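Local coordinates for protein MIP07328p (Drosophila melanogaster, PDB 6FKK) that probably acts as a repulsive axon guidance cue, a semaphorin whose extracellular sema domain is expected to engage a receptor on other cells, at residues L251-N256 and L310-G315. Numbering follows the deposited sequence.
Sequences LKARLN and LAAFDG. With NAG (2-acetamido-2-deoxy-beta-D-glucopyranose), chain B.
The flat ring of F313 meets strand 251-259 of the sema-domain beta-propeller with the backbone N of K252 at its edge, near the ring plane and 3.7 Å from CE1; L310 CA also borders that plane. L251 CB and A253 N approach the ring obliquely. CG of F313 stands anti to its carbonyl carbon (chi1 -55°), and the ring reaches the strand backbone between L251 and A253. The L251 and F313 side chains lie alongside each other, pointing opposite ways, with L251 CB 3.5 Å from F313 CD1. Two residues along the strand from L251, A253 CB meets CB of A312, the residue before F313, at 4.2 Å. No hydrogen bond links the segments; the side chains meet through carbon atoms, and the ring also lies against strand backbone. The contact joins the strand to the region where helix 306-312 gives way to a type I turn, A312 to G315, marked by G315 N to A312 O at 3.3 Å. M364 and R231 also touch F313. K252 points away and forms a salt bridge with E213. Farther along, R254 bridges to D268 and makes a cation-pi contact with Y226, while its NH1 lies 3.7 Å from NAG C8. That sugar is N-linked: N256 ND2 bonds covalently to NAG C1 at 1.4 Å.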
ATOM      1  N   LEU A 251     -12.505  14.992  -1.282  1.00 47.15           N
ATOM      2  CA  LEU A 251     -11.729  15.690  -0.270  1.00 35.83           C
ATOM      3  C   LEU A 251     -10.409  14.960  -0.080  1.00 58.42           C
ATOM      4  O   LEU A 251     -10.299  13.761  -0.352  1.00 59.31           O
ATOM      5  CB  LEU A 251     -12.477  15.773   1.066  1.00 36.10           C
ATOM      6  CG  LEU A 251     -13.796  16.543   1.077  1.00 45.80           C
ATOM      7  CD1 LEU A 251     -14.476  16.405   2.427  1.00 44.00           C
ATOM      8  CD2 LEU A 251     -13.548  18.003   0.750  1.00 56.72           C
ATOM      9  N   LYS A 252      -9.399  15.692   0.388  1.00 42.47           N
ATOM     10  CA  LYS A 252      -8.101  15.096   0.668  1.00 35.05           C
ATOM     11  C   LYS A 252      -7.475  15.769   1.880  1.00 49.91           C
ATOM     12  O   LYS A 252      -7.766  16.926   2.196  1.00 61.44           O
ATOM     13  CB  LYS A 252      -7.149  15.188  -0.531  1.00 35.23           C
ATOM     14  CG  LYS A 252      -6.843  16.599  -1.002  1.00 34.83           C
ATOM     15  CD  LYS A 252      -5.892  16.569  -2.190  1.00 48.09           C
ATOM     16  CE  LYS A 252      -5.577  17.966  -2.699  1.00 54.42           C
ATOM     17  NZ  LYS A 252      -4.660  17.932  -3.874  1.00 36.98           N
ATOM     18  N   ALA A 253      -6.605  15.024   2.555  1.00 48.17           N
ATOM     19  CA  ALA A 253      -5.887  15.513   3.720  1.00 48.47           C
ATOM     20  C   ALA A 253      -4.449  15.028   3.649  1.00 45.01           C
ATOM     21  O   ALA A 253      -4.158  13.988   3.050  1.00 39.79           O
ATOM     22  CB  ALA A 253      -6.540  15.045   5.025  1.00 36.51           C
ATOM     23  N   ARG A 254      -3.550  15.793   4.258  1.00 36.42           N
ATOM     24  CA  ARG A 254      -2.144  15.420   4.281  1.00 37.25           C
ATOM     25  C   ARG A 254      -1.902  14.336   5.323  1.00 45.13           C
ATOM     26  O   ARG A 254      -2.517  14.332   6.392  1.00 42.92           O
ATOM     27  CB  ARG A 254      -1.269  16.636   4.581  1.00 34.46           C
ATOM     28  CG  ARG A 254       0.218  16.326   4.590  1.00 34.51           C
ATOM     29  CD  ARG A 254       1.043  17.516   5.038  1.00 51.11           C
ATOM     30  NE  ARG A 254       2.469  17.199   5.049  1.00 49.66           N
ATOM     31  CZ  ARG A 254       3.417  18.034   5.460  1.00 57.50           C
ATOM     32  NH1 ARG A 254       3.094  19.244   5.895  1.00 57.36           N
ATOM     33  NH2 ARG A 254       4.689  17.658   5.435  1.00 75.33           N
ATOM     34  N   LEU A 255      -1.008  13.407   4.998  1.00 43.89           N
ATOM     35  CA  LEU A 255      -0.552  12.412   5.955  1.00 31.40           C
ATOM     36  C   LEU A 255       0.700  12.923   6.655  1.00 43.52           C
ATOM     37  O   LEU A 255       1.588  13.503   6.022  1.00 53.55           O
ATOM     38  CB  LEU A 255      -0.270  11.082   5.259  1.00 33.17           C
ATOM     39  CG  LEU A 255      -1.483  10.375   4.653  1.00 42.70           C
ATOM     40  CD1 LEU A 255      -1.042   9.123   3.920  1.00 46.84           C
ATOM     41  CD2 LEU A 255      -2.490  10.032   5.737  1.00 40.07           C
ATOM     42  N   ASN A 256       0.765  12.712   7.967  1.00 45.20           N
ATOM     43  CA  ASN A 256       1.839  13.238   8.805  1.00 44.78           C
ATOM     44  C   ASN A 256       2.650  12.064   9.343  1.00 43.14           C
ATOM     45  O   ASN A 256       2.284  11.455  10.352  1.00 54.77           O
ATOM     46  CB  ASN A 256       1.270  14.093   9.936  1.00 47.92           C
ATOM     47  CG  ASN A 256       2.345  14.795  10.753  1.00 44.44           C
ATOM     48  OD1 ASN A 256       3.488  14.343  10.834  1.00 36.23           O
ATOM     49  ND2 ASN A 256       1.975  15.911  11.369  1.00 37.57           N
ATOM     50  N   LEU A 310     -10.676   9.199   8.683  1.00 42.92           N
ATOM     51  CA  LEU A 310     -12.032   9.665   8.414  1.00 47.46           C
ATOM     52  C   LEU A 310     -12.383  10.888   9.251  1.00 59.05           C
ATOM     53  O   LEU A 310     -13.243  11.683   8.857  1.00 65.27           O
ATOM     54  CB  LEU A 310     -13.029   8.535   8.670  1.00 47.30           C
ATOM     55  CG  LEU A 310     -12.869   7.298   7.784  1.00 49.57           C
ATOM     56  CD1 LEU A 310     -13.832   6.201   8.203  1.00 34.46           C
ATOM     57  CD2 LEU A 310     -13.085   7.670   6.329  1.00 33.37           C
ATOM     58  N   ALA A 311     -11.728  11.058  10.402  1.00 44.67           N
ATOM     59  CA  ALA A 311     -12.035  12.197  11.260  1.00 46.54           C
ATOM     60  C   ALA A 311     -11.461  13.494  10.707  1.00 52.34           C
ATOM     61  O   ALA A 311     -12.001  14.571  10.977  1.00 58.56           O
ATOM     62  CB  ALA A 311     -11.508  11.949  12.674  1.00 36.60           C
ATOM     63  N   ALA A 312     -10.373  13.413   9.936  1.00 55.02           N
ATOM     64  CA  ALA A 312      -9.765  14.618   9.383  1.00 54.17           C
ATOM     65  C   ALA A 312     -10.719  15.349   8.451  1.00 51.82           C
ATOM     66  O   ALA A 312     -10.654  16.579   8.333  1.00 59.34           O
ATOM     67  CB  ALA A 312      -8.470  14.269   8.649  1.00 34.18           C
ATOM     68  N   PHE A 313     -11.611  14.620   7.789  1.00 46.93           N
ATOM     69  CA  PHE A 313     -12.572  15.213   6.872  1.00 44.74           C
ATOM     70  C   PHE A 313     -13.773  15.811   7.586  1.00 56.91           C
ATOM     71  O   PHE A 313     -14.718  16.261   6.924  1.00 57.57           O
ATOM     72  CB  PHE A 313     -13.024  14.168   5.851  1.00 41.62           C
ATOM     73  CG  PHE A 313     -11.890  13.537   5.098  1.00 43.22           C
ATOM     74  CD1 PHE A 313     -11.325  14.178   4.010  1.00 55.77           C
ATOM     75  CD2 PHE A 313     -11.382  12.310   5.486  1.00 40.74           C
ATOM     76  CE1 PHE A 313     -10.277  13.602   3.315  1.00 55.06           C
ATOM     77  CE2 PHE A 313     -10.334  11.728   4.795  1.00 40.38           C
ATOM     78  CZ  PHE A 313      -9.781  12.377   3.709  1.00 39.80           C
ATOM     79  N   ASP A 314     -13.761  15.825   8.918  1.00 44.18           N
ATOM     80  CA  ASP A 314     -14.751  16.540   9.709  1.00 51.06           C
ATOM     81  C   ASP A 314     -14.232  17.875  10.228  1.00 59.81           C
ATOM     82  O   ASP A 314     -14.949  18.557  10.963  1.00 67.59           O
ATOM     83  CB  ASP A 314     -15.216  15.678  10.887  1.00 48.35           C
ATOM     84  CG  ASP A 314     -15.827  14.361  10.445  1.00 73.11           C
ATOM     85  OD1 ASP A 314     -16.490  14.335   9.387  1.00 75.88           O
ATOM     86  OD2 ASP A 314     -15.640  13.352  11.157  1.00 78.97           O
ATOM     87  N   GLY A 315     -13.011  18.262   9.859  1.00 48.62           N
ATOM     88  CA  GLY A 315     -12.403  19.483  10.338  1.00 54.68           C
ATOM     89  C   GLY A 315     -12.573  20.644   9.376  1.00 64.54           C
ATOM     90  O   GLY A 315     -13.401  20.629   8.465  1.00 68.93           O
TER
HETATM   91  C1  NAG B   1       2.922  16.639  12.170  1.00 39.46           C
HETATM   92  C2  NAG B   1       2.541  18.106  12.314  1.00 41.29           C
HETATM   93  C3  NAG B   1       3.572  18.846  13.169  1.00 55.99           C
HETATM   94  C4  NAG B   1       3.864  18.098  14.469  1.00 58.93           C
HETATM   95  C5  NAG B   1       4.126  16.619  14.199  1.00 57.11           C
HETATM   96  C6  NAG B   1       4.262  15.798  15.460  1.00 62.72           C
HETATM   97  C7  NAG B   1       1.246  19.083  10.466  1.00 56.67           C
HETATM   98  C8  NAG B   1       1.315  19.726   9.113  1.00 74.51           C
HETATM   99  N2  NAG B   1       2.418  18.737  11.009  1.00 41.12           N
HETATM  100  O3  NAG B   1       3.055  20.145  13.436  1.00 61.90           O
HETATM  101  O4  NAG B   1       5.047  18.600  15.084  1.00 72.74           O
HETATM  102  O5  NAG B   1       3.047  16.055  13.447  1.00 52.82           O
HETATM  103  O6  NAG B   1       3.080  15.849  16.246  1.00 68.39           O
HETATM  104  O7  NAG B   1       0.180  18.888  11.039  1.00 67.51           O